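Local atomic coordinates of R-imine reductase (Streptomyces kanamyceticus, PDB entry 3ZGY), a protein that uses NADPH to reduce an imine substrate with R selectivity, pairing a Rossmann-type nucleotide-binding domain with a helical C-terminal domain. Residues Y131-I136 / L182-D187; G154-F159 / T173-A178; A251-L256 / R285-G290. All coordinates share one frame; numbering follows the deposited sequence.

Interaction 1 of 3, residues Y131-I136 / L182-D187; sequences YLDGAI and LASLYD
As the interdomain helix 182-209 leaves the nucleotide-binding domain, its first turn packs A183 against strand 130-136 of the Rossmann sheet. The two segments run nearly parallel, their axes 17° apart and 6.9 Å at closest approach, close enough that small residues, A183, G134 and A135, make much of the contact. A183 points its methyl at the strand backbone: CB lies 3.8 Å from G134 CA and 3.7 Å from D133 O. Alanine suits this place because its short side chain can rest directly against the main chain at G134. One residue on, A135 turns its own methyl to the helix, 4.3 Å from A183 CB and 3.7 Å from D187 OD2. D187 reaches it because its CG stands anti to the backbone N (chi1 -164°), which lays the carboxylate alongside that methyl.

No hydrogen bond joins the segments directly; the polar groups between them are served by neighbours. D133 OD2 accepts from Y131 OH at 2.6 Å, on its anti side, and also pairs with Y86 OH, while S184 OG bonds G112 O. S153 OG links both segments, hydrogen-bonded to D133 O and A183 N. L182 and Y186 turn to residues of the second subunit. With the side chain of D187 close to that of the NADP-binding S111, this is the junction of cofactor domain and long helix seen in 6-phosphogluconate dehydrogenase relatives.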
loop_
_atom_site.group_PDB
_atom_site.type_symbol
_atom_site.label_atom_id
_atom_site.label_comp_id
_atom_site.label_asym_id
_atom_site.label_seq_id
_atom_site.Cartn_x
_atom_site.Cartn_y
_atom_site.Cartn_z
ATOM N N TYR D 131 28.529 -7.483 15.430
ATOM C CA TYR D 131 27.994 -6.947 14.203
ATOM C C TYR D 131 26.493 -6.863 14.300
ATOM O O TYR D 131 25.828 -7.857 14.575
ATOM C CB TYR D 131 28.367 -7.841 13.005
ATOM C CG TYR D 131 27.871 -7.333 11.684
ATOM C CD1 TYR D 131 28.484 -6.216 11.076
ATOM C CD2 TYR D 131 26.825 -7.945 11.013
ATOM C CE1 TYR D 131 28.081 -5.758 9.851
ATOM C CE2 TYR D 131 26.410 -7.467 9.790
ATOM C CZ TYR D 131 27.014 -6.352 9.232
ATOM O OH TYR D 131 26.578 -5.837 8.018
ATOM N N LEU D 132 25.974 -5.667 14.067
ATOM C CA LEU D 132 24.553 -5.481 13.780
ATOM C C LEU D 132 24.343 -5.008 12.372
ATOM O O LEU D 132 25.080 -4.156 11.850
ATOM C CB LEU D 132 23.953 -4.412 14.648
ATOM C CG LEU D 132 23.864 -4.711 16.111
ATOM C CD1 LEU D 132 23.319 -3.473 16.778
ATOM C CD2 LEU D 132 22.970 -5.891 16.383
ATOM N N ASP D 133 23.337 -5.572 11.734
ATOM C CA ASP D 133 23.010 -5.165 10.410
ATOM C C ASP D 133 21.725 -4.471 10.498
ATOM O O ASP D 133 20.771 -4.962 11.127
ATOM C CB ASP D 133 22.929 -6.326 9.473
ATOM C CG ASP D 133 22.968 -5.875 8.042
ATOM O OD1 ASP D 133 21.862 -5.459 7.542
ATOM O OD2 ASP D 133 24.075 -5.963 7.428
ATOM N N GLY D 134 21.677 -3.293 9.901
ATOM C CA GLY D 134 20.402 -2.544 9.870
ATOM C C GLY D 134 19.972 -1.927 8.567
ATOM O O GLY D 134 20.630 -2.069 7.513
ATOM N N ALA D 135 18.867 -1.219 8.665
ATOM C CA ALA D 135 18.236 -0.541 7.516
ATOM C C ALA D 135 17.460 0.694 7.994
ATOM O O ALA D 135 16.865 0.694 9.083
ATOM C CB ALA D 135 17.271 -1.495 6.855
ATOM N N ILE D 136 17.516 1.743 7.206
ATOM C CA ILE D 136 16.840 2.998 7.539
ATOM C C ILE D 136 15.637 3.192 6.684
ATOM O O ILE D 136 15.767 3.270 5.501
ATOM C CB ILE D 136 17.756 4.187 7.283
ATOM C CG1 ILE D 136 19.034 3.881 8.119
ATOM C CG2 ILE D 136 17.040 5.462 7.670
ATOM C CD1 ILE D 136 20.142 4.906 8.270
ATOM N N LEU D 182 17.320 -10.017 9.145
ATOM C CA LEU D 182 15.974 -9.516 9.328
ATOM C C LEU D 182 15.768 -8.084 8.872
ATOM O O LEU D 182 14.741 -7.744 8.260
ATOM C CB LEU D 182 15.535 -9.636 10.779
ATOM C CG LEU D 182 15.342 -11.072 11.304
ATOM C CD1 LEU D 182 15.066 -10.989 12.803
ATOM C CD2 LEU D 182 14.187 -11.768 10.614
ATOM N N ALA D 183 16.694 -7.202 9.197
ATOM C CA ALA D 183 16.470 -5.814 8.833
ATOM C C ALA D 183 16.289 -5.673 7.298
ATOM O O ALA D 183 15.417 -4.958 6.876
ATOM C CB ALA D 183 17.578 -4.953 9.332
ATOM N N SER D 184 17.037 -6.436 6.509
ATOM C CA SER D 184 16.927 -6.434 5.029
ATOM C C SER D 184 15.577 -6.931 4.569
ATOM O O SER D 184 14.981 -6.383 3.692
ATOM C CB SER D 184 18.041 -7.309 4.406
ATOM O OG SER D 184 19.328 -6.683 4.506
ATOM N N LEU D 185 15.102 -7.986 5.194
ATOM C CA LEU D 185 13.801 -8.524 4.914
ATOM C C LEU D 185 12.651 -7.620 5.291
ATOM O O LEU D 185 11.674 -7.533 4.562
ATOM C CB LEU D 185 13.670 -9.840 5.651
ATOM C CG LEU D 185 14.090 -11.137 4.937
ATOM C CD1 LEU D 185 15.010 -10.925 3.765
ATOM C CD2 LEU D 185 14.693 -12.099 5.940
ATOM N N TYR D 186 12.742 -6.947 6.426
ATOM C CA TYR D 186 11.698 -5.973 6.822
ATOM C C TYR D 186 11.688 -4.780 5.868
ATOM O O TYR D 186 10.647 -4.275 5.520
ATOM C CB TYR D 186 11.944 -5.442 8.229
ATOM C CG TYR D 186 11.278 -6.248 9.299
ATOM C CD1 TYR D 186 11.859 -7.388 9.787
ATOM C CD2 TYR D 186 10.068 -5.857 9.859
ATOM C CE1 TYR D 186 11.230 -8.145 10.772
ATOM C CE2 TYR D 186 9.438 -6.621 10.847
ATOM C CZ TYR D 186 10.048 -7.750 11.314
ATOM O OH TYR D 186 9.464 -8.530 12.292
ATOM N N ASP D 187 12.870 -4.351 5.458
ATOM C CA ASP D 187 13.032 -3.264 4.528
ATOM C C ASP D 187 12.385 -3.678 3.217
ATOM O O ASP D 187 11.646 -2.914 2.605
ATOM C CB ASP D 187 14.557 -2.981 4.376
ATOM C CG ASP D 187 14.901 -1.638 3.733
ATOM O OD1 ASP D 187 13.969 -0.826 3.620
ATOM O OD2 ASP D 187 16.117 -1.423 3.337
#

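Interaction 2 of 3, residues G154-F159 / T173-A178; sequences GPRSAF and TTYLGA
A tyrosine-centred surface contact closes the far edge of the sheet, where Y175 of strand 173-175, outermost within the chain, covers the turn from strand 150-153 into helix 156-159. Its hydroxyl gives a 2.6 Å hydrogen bond to G154 O, nearly along the C=O axis. Beside it G154 N bonds G177 O at 2.8 Å, so both polar backbone atoms of G154 are held. Both glycines take backbone angles that would jam a CB against the preceding carbonyl.

G177 N lies over one face of the Y175 ring; R156 and F159 approach from the other side of its plane. The R156 chain bends at chi2 (-81°) and brings NE to 3.4 Å from Y175 CE2, the guanidinium plane tilted 41° to the ring, while NH1 makes a salt bridge to D160. F159 lies nearly parallel to Y175 but slid aside, and Y175 CB sits over its face, 4.0 Å from the centroid in a CH-pi contact. A phenylalanine in place of Y175 would probably leave G154 O without its hydroxyl donor and the turn less firmly fixed. One amphipathic ring thus combines a directed bond at its tip with packing along its length against both an aromatic ring and a guanidinium.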
loop_
_atom_site.group_PDB
_atom_site.type_symbol
_atom_site.label_atom_id
_atom_site.label_comp_id
_atom_site.label_asym_id
_atom_site.label_seq_id
_atom_site.Cartn_x
_atom_site.Cartn_y
_atom_site.Cartn_z
ATOM N N GLY D 154 20.625 -8.835 14.677
ATOM C CA GLY D 154 21.924 -9.275 15.252
ATOM C C GLY D 154 21.798 -9.677 16.696
ATOM O O GLY D 154 20.730 -9.559 17.307
ATOM N N PRO D 155 22.876 -10.188 17.263
ATOM C CA PRO D 155 22.702 -10.752 18.595
ATOM C C PRO D 155 22.539 -9.658 19.656
ATOM O O PRO D 155 23.167 -8.608 19.551
ATOM C CB PRO D 155 23.981 -11.541 18.790
ATOM C CG PRO D 155 24.973 -10.843 17.940
ATOM C CD PRO D 155 24.188 -10.505 16.713
ATOM N N ARG D 156 21.748 -9.941 20.693
ATOM C CA ARG D 156 21.589 -9.015 21.816
ATOM C C ARG D 156 22.918 -8.575 22.384
ATOM O O ARG D 156 23.090 -7.438 22.762
ATOM C CB ARG D 156 20.809 -9.655 22.931
ATOM C CG ARG D 156 19.313 -9.723 22.711
ATOM C CD ARG D 156 18.777 -8.378 23.070
ATOM N NE ARG D 156 17.359 -8.249 22.888
ATOM C CZ ARG D 156 16.730 -7.108 23.075
ATOM N NH1 ARG D 156 17.399 -5.989 23.410
ATOM N NH2 ARG D 156 15.417 -7.075 22.944
ATOM N N SER D 157 23.872 -9.479 22.466
ATOM C CA SER D 157 25.192 -9.085 22.944
ATOM C C SER D 157 25.814 -7.934 22.185
ATOM O O SER D 157 26.712 -7.249 22.702
ATOM C CB SER D 157 26.128 -10.287 22.894
ATOM O OG SER D 157 26.352 -10.665 21.568
ATOM N N ALA D 158 25.428 -7.774 20.927
ATOM C CA ALA D 158 25.963 -6.684 20.119
ATOM C C ALA D 158 25.089 -5.439 20.261
ATOM O O ALA D 158 25.591 -4.338 20.185
ATOM C CB ALA D 158 26.066 -7.080 18.676
ATOM N N PHE D 159 23.806 -5.616 20.557
ATOM C CA PHE D 159 22.914 -4.465 20.621
ATOM C C PHE D 159 22.811 -3.847 22.006
ATOM O O PHE D 159 22.960 -2.648 22.153
ATOM C CB PHE D 159 21.546 -4.852 20.148
ATOM C CG PHE D 159 20.526 -3.800 20.381
ATOM C CD1 PHE D 159 20.565 -2.645 19.690
ATOM C CD2 PHE D 159 19.547 -3.971 21.309
ATOM C CE1 PHE D 159 19.641 -1.640 19.919
ATOM C CE2 PHE D 159 18.608 -3.005 21.543
ATOM C CZ PHE D 159 18.658 -1.826 20.843
ATOM N N THR D 173 13.920 3.698 16.456
ATOM C CA THR D 173 14.999 2.717 16.456
ATOM C C THR D 173 14.592 1.415 17.145
ATOM O O THR D 173 14.245 1.423 18.279
ATOM C CB THR D 173 16.228 3.261 17.158
ATOM O OG1 THR D 173 16.651 4.442 16.485
ATOM C CG2 THR D 173 17.339 2.256 17.127
ATOM N N THR D 174 14.581 0.310 16.413
ATOM C CA THR D 174 14.009 -0.889 16.888
ATOM C C THR D 174 14.855 -2.135 16.548
ATOM O O THR D 174 15.331 -2.316 15.438
ATOM C CB THR D 174 12.501 -1.019 16.469
ATOM O OG1 THR D 174 12.215 -2.360 16.109
ATOM C CG2 THR D 174 12.108 -0.163 15.316
ATOM N N TYR D 175 14.997 -2.992 17.558
ATOM C CA TYR D 175 15.775 -4.191 17.506
ATOM C C TYR D 175 14.858 -5.283 17.176
ATOM O O TYR D 175 13.939 -5.504 17.902
ATOM C CB TYR D 175 16.384 -4.514 18.867
ATOM C CG TYR D 175 17.037 -5.870 18.891
ATOM C CD1 TYR D 175 18.276 -6.060 18.352
ATOM C CD2 TYR D 175 16.408 -6.957 19.479
ATOM C CE1 TYR D 175 18.882 -7.300 18.366
ATOM C CE2 TYR D 175 16.997 -8.232 19.517
ATOM C CZ TYR D 175 18.223 -8.395 18.954
ATOM O OH TYR D 175 18.824 -9.629 19.012
ATOM N N LEU D 176 15.141 -6.000 16.093
ATOM C CA LEU D 176 14.185 -6.936 15.501
ATOM C C LEU D 176 14.407 -8.361 15.900
ATOM O O LEU D 176 13.522 -9.176 15.722
ATOM C CB LEU D 176 14.330 -6.872 13.994
ATOM C CG LEU D 176 13.865 -5.628 13.258
ATOM C CD1 LEU D 176 14.358 -5.742 11.818
ATOM C CD2 LEU D 176 12.335 -5.561 13.293
ATOM N N GLY D 177 15.628 -8.683 16.331
ATOM C CA GLY D 177 15.988 -10.068 16.623
ATOM C C GLY D 177 17.381 -10.489 16.214
ATOM O O GLY D 177 18.162 -9.695 15.701
ATOM N N ALA D 178 17.667 -11.781 16.382
ATOM C CA ALA D 178 19.050 -12.282 16.303
ATOM C C ALA D 178 19.628 -12.424 14.914
ATOM O O ALA D 178 20.779 -12.095 14.687
ATOM C CB ALA D 178 19.151 -13.602 17.011
#

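Interaction 3 of 3, residues A251-L256 / R285-G290; sequences AIDTHL and RAVADG
The carboxylate of D253 is the flat group that reaches over to V287: its OD1 lies 3.7 Å from V287 CG2, a polar rim to an otherwise apolar contact. The H255 ring turns to another side of helix 252-269. A251 O lies at its edge, in plane, and its ND1 hydrogen-bonds W195 NE1 of the second subunit; the ring meets both that of W195 and that of Y296 in its own chain.

Across the helix pair, V287 is the residue on which three side chains converge. Its CG1 stands anti to the backbone N (chi1 156°), leaving CG2 as the branch that faces helix 252-269. L256 CD2 approaches this methyl to 3.7 Å, crossing it obliquely, and I252 CG2 reaches it at 4.1 Å. Deeper in, I252 CD1 meets the methyl of A286 at 4.2 Å. Alanine and branched aliphatics suit such an interface, filling it without needing polar partners. The axes stay 10.5 Å apart and cross at -136°, so little surface is shared.

Each segment also carries a helix end. T254 OG1 donates to A251 O at 2.7 Å, and G290, with positive phi, forms the C-prime residue of a Schellman motif ending helix 274-291. The chain beyond it gives S294 and G292, backbone partners of I252 and D253. Dispersion between methyls, rather than any direct polar bond, therefore joins these two segments.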
loop_
_atom_site.group_PDB
_atom_site.type_symbol
_atom_site.label_atom_id
_atom_site.label_comp_id
_atom_site.label_asym_id
_atom_site.label_seq_id
_atom_site.Cartn_x
_atom_site.Cartn_y
_atom_site.Cartn_z
ATOM N N ALA D 251 -14.990 -14.912 -0.654
ATOM C CA ALA D 251 -14.128 -15.929 -1.224
ATOM C C ALA D 251 -13.478 -15.481 -2.520
ATOM O O ALA D 251 -13.993 -14.639 -3.237
ATOM C CB ALA D 251 -14.908 -17.198 -1.477
ATOM N N ILE D 252 -12.362 -16.107 -2.845
ATOM C CA ILE D 252 -11.558 -15.702 -3.992
ATOM C C ILE D 252 -12.361 -15.730 -5.256
ATOM O O ILE D 252 -12.122 -14.915 -6.137
ATOM C CB ILE D 252 -10.266 -16.560 -4.109
ATOM C CG1 ILE D 252 -9.296 -16.139 -3.010
ATOM C CG2 ILE D 252 -9.547 -16.367 -5.427
ATOM C CD1 ILE D 252 -8.219 -17.161 -2.713
ATOM N N ASP D 253 -13.269 -16.701 -5.377
ATOM C CA ASP D 253 -14.193 -16.783 -6.525
ATOM C C ASP D 253 -14.931 -15.444 -6.713
ATOM O O ASP D 253 -14.880 -14.874 -7.801
ATOM C CB ASP D 253 -15.215 -17.901 -6.331
ATOM C CG ASP D 253 -14.634 -19.301 -6.550
ATOM O OD1 ASP D 253 -13.783 -19.489 -7.453
ATOM O OD2 ASP D 253 -15.064 -20.229 -5.810
ATOM N N THR D 254 -15.532 -14.931 -5.636
ATOM C CA THR D 254 -16.273 -13.651 -5.661
ATOM C C THR D 254 -15.422 -12.487 -6.186
ATOM O O THR D 254 -15.913 -11.607 -6.902
ATOM C CB THR D 254 -16.763 -13.142 -4.225
ATOM O OG1 THR D 254 -16.636 -14.170 -3.255
ATOM C CG2 THR D 254 -18.233 -12.641 -4.224
ATOM N N HIS D 255 -14.156 -12.444 -5.792
ATOM C CA HIS D 255 -13.248 -11.373 -6.240
ATOM C C HIS D 255 -13.167 -11.329 -7.758
ATOM O O HIS D 255 -13.153 -10.268 -8.365
ATOM C CB HIS D 255 -11.846 -11.572 -5.615
ATOM C CG HIS D 255 -11.775 -11.228 -4.152
ATOM N ND1 HIS D 255 -11.142 -10.101 -3.688
ATOM C CD2 HIS D 255 -12.283 -11.845 -3.058
ATOM C CE1 HIS D 255 -11.236 -10.046 -2.370
ATOM N NE2 HIS D 255 -11.930 -11.093 -1.961
ATOM N N LEU D 256 -13.128 -12.522 -8.343
ATOM C CA LEU D 256 -12.818 -12.773 -9.772
ATOM C C LEU D 256 -13.558 -11.990 -10.824
ATOM O O LEU D 256 -12.960 -11.435 -11.744
ATOM C CB LEU D 256 -13.135 -14.238 -10.041
ATOM C CG LEU D 256 -12.053 -15.257 -10.270
ATOM C CD1 LEU D 256 -10.671 -14.817 -9.807
ATOM C CD2 LEU D 256 -12.529 -16.504 -9.538
ATOM N N ARG D 285 -4.538 -18.622 -10.553
ATOM C CA ARG D 285 -3.720 -19.706 -10.033
ATOM C C ARG D 285 -4.297 -20.277 -8.740
ATOM O O ARG D 285 -4.372 -21.486 -8.573
ATOM C CB ARG D 285 -2.350 -19.201 -9.738
ATOM C CG ARG D 285 -1.598 -18.775 -10.961
ATOM C CD ARG D 285 -0.178 -18.380 -10.589
ATOM N NE ARG D 285 0.391 -17.558 -11.639
ATOM C CZ ARG D 285 1.444 -16.749 -11.518
ATOM N NH1 ARG D 285 2.094 -16.594 -10.370
ATOM N NH2 ARG D 285 1.835 -16.063 -12.581
ATOM N N ALA D 286 -4.748 -19.419 -7.835
ATOM C CA ALA D 286 -5.319 -19.933 -6.609
ATOM C C ALA D 286 -6.565 -20.760 -6.915
ATOM O O ALA D 286 -6.828 -21.772 -6.243
ATOM C CB ALA D 286 -5.650 -18.809 -5.634
ATOM N N VAL D 287 -7.328 -20.319 -7.919
ATOM C CA VAL D 287 -8.590 -20.974 -8.239
ATOM C C VAL D 287 -8.272 -22.354 -8.793
ATOM O O VAL D 287 -8.883 -23.342 -8.381
ATOM C CB VAL D 287 -9.449 -20.123 -9.195
ATOM C CG1 VAL D 287 -10.427 -20.976 -9.989
ATOM C CG2 VAL D 287 -10.201 -19.072 -8.387
ATOM N N ALA D 288 -7.271 -22.383 -9.673
ATOM C CA ALA D 288 -6.746 -23.599 -10.271
ATOM C C ALA D 288 -6.121 -24.585 -9.278
ATOM O O ALA D 288 -5.896 -25.713 -9.648
ATOM C CB ALA D 288 -5.710 -23.261 -11.352
ATOM N N ASP D 289 -5.778 -24.167 -8.069
ATOM C CA ASP D 289 -5.286 -25.090 -7.050
ATOM C C ASP D 289 -6.419 -25.360 -6.096
ATOM O O ASP D 289 -6.195 -25.746 -4.965
ATOM C CB ASP D 289 -4.106 -24.488 -6.265
ATOM C CG ASP D 289 -2.873 -24.270 -7.123
ATOM O OD1 ASP D 289 -2.918 -24.587 -8.340
ATOM O OD2 ASP D 289 -1.866 -23.758 -6.568
ATOM N N GLY D 290 -7.639 -25.106 -6.534
ATOM C CA GLY D 290 -8.812 -25.415 -5.740
ATOM C C GLY D 290 -8.986 -24.543 -4.528
ATOM O O GLY D 290 -9.667 -24.941 -3.588
#

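Interactions 1 and 2 are neighbours on one sheet, whereas interaction 3 lies about 35 Å from the first, centre to centre, in the helical C-terminal region. Interaction 1 is buried, and interaction 2, nested within its chain loop, is at the surface; L176 connects them by packing its CD1 on A183 and Y186. Interaction 3 is partly buried. Chemistry follows place: small residues allow close backbone approach in the core, a tyrosine with backbone hydrogen bonds secures the sheet edge, and aliphatic branches meet between two separated helices. Interactions 1 and 3 both have residues at the second subunit, but interaction 2 touches no other chain of the assembly.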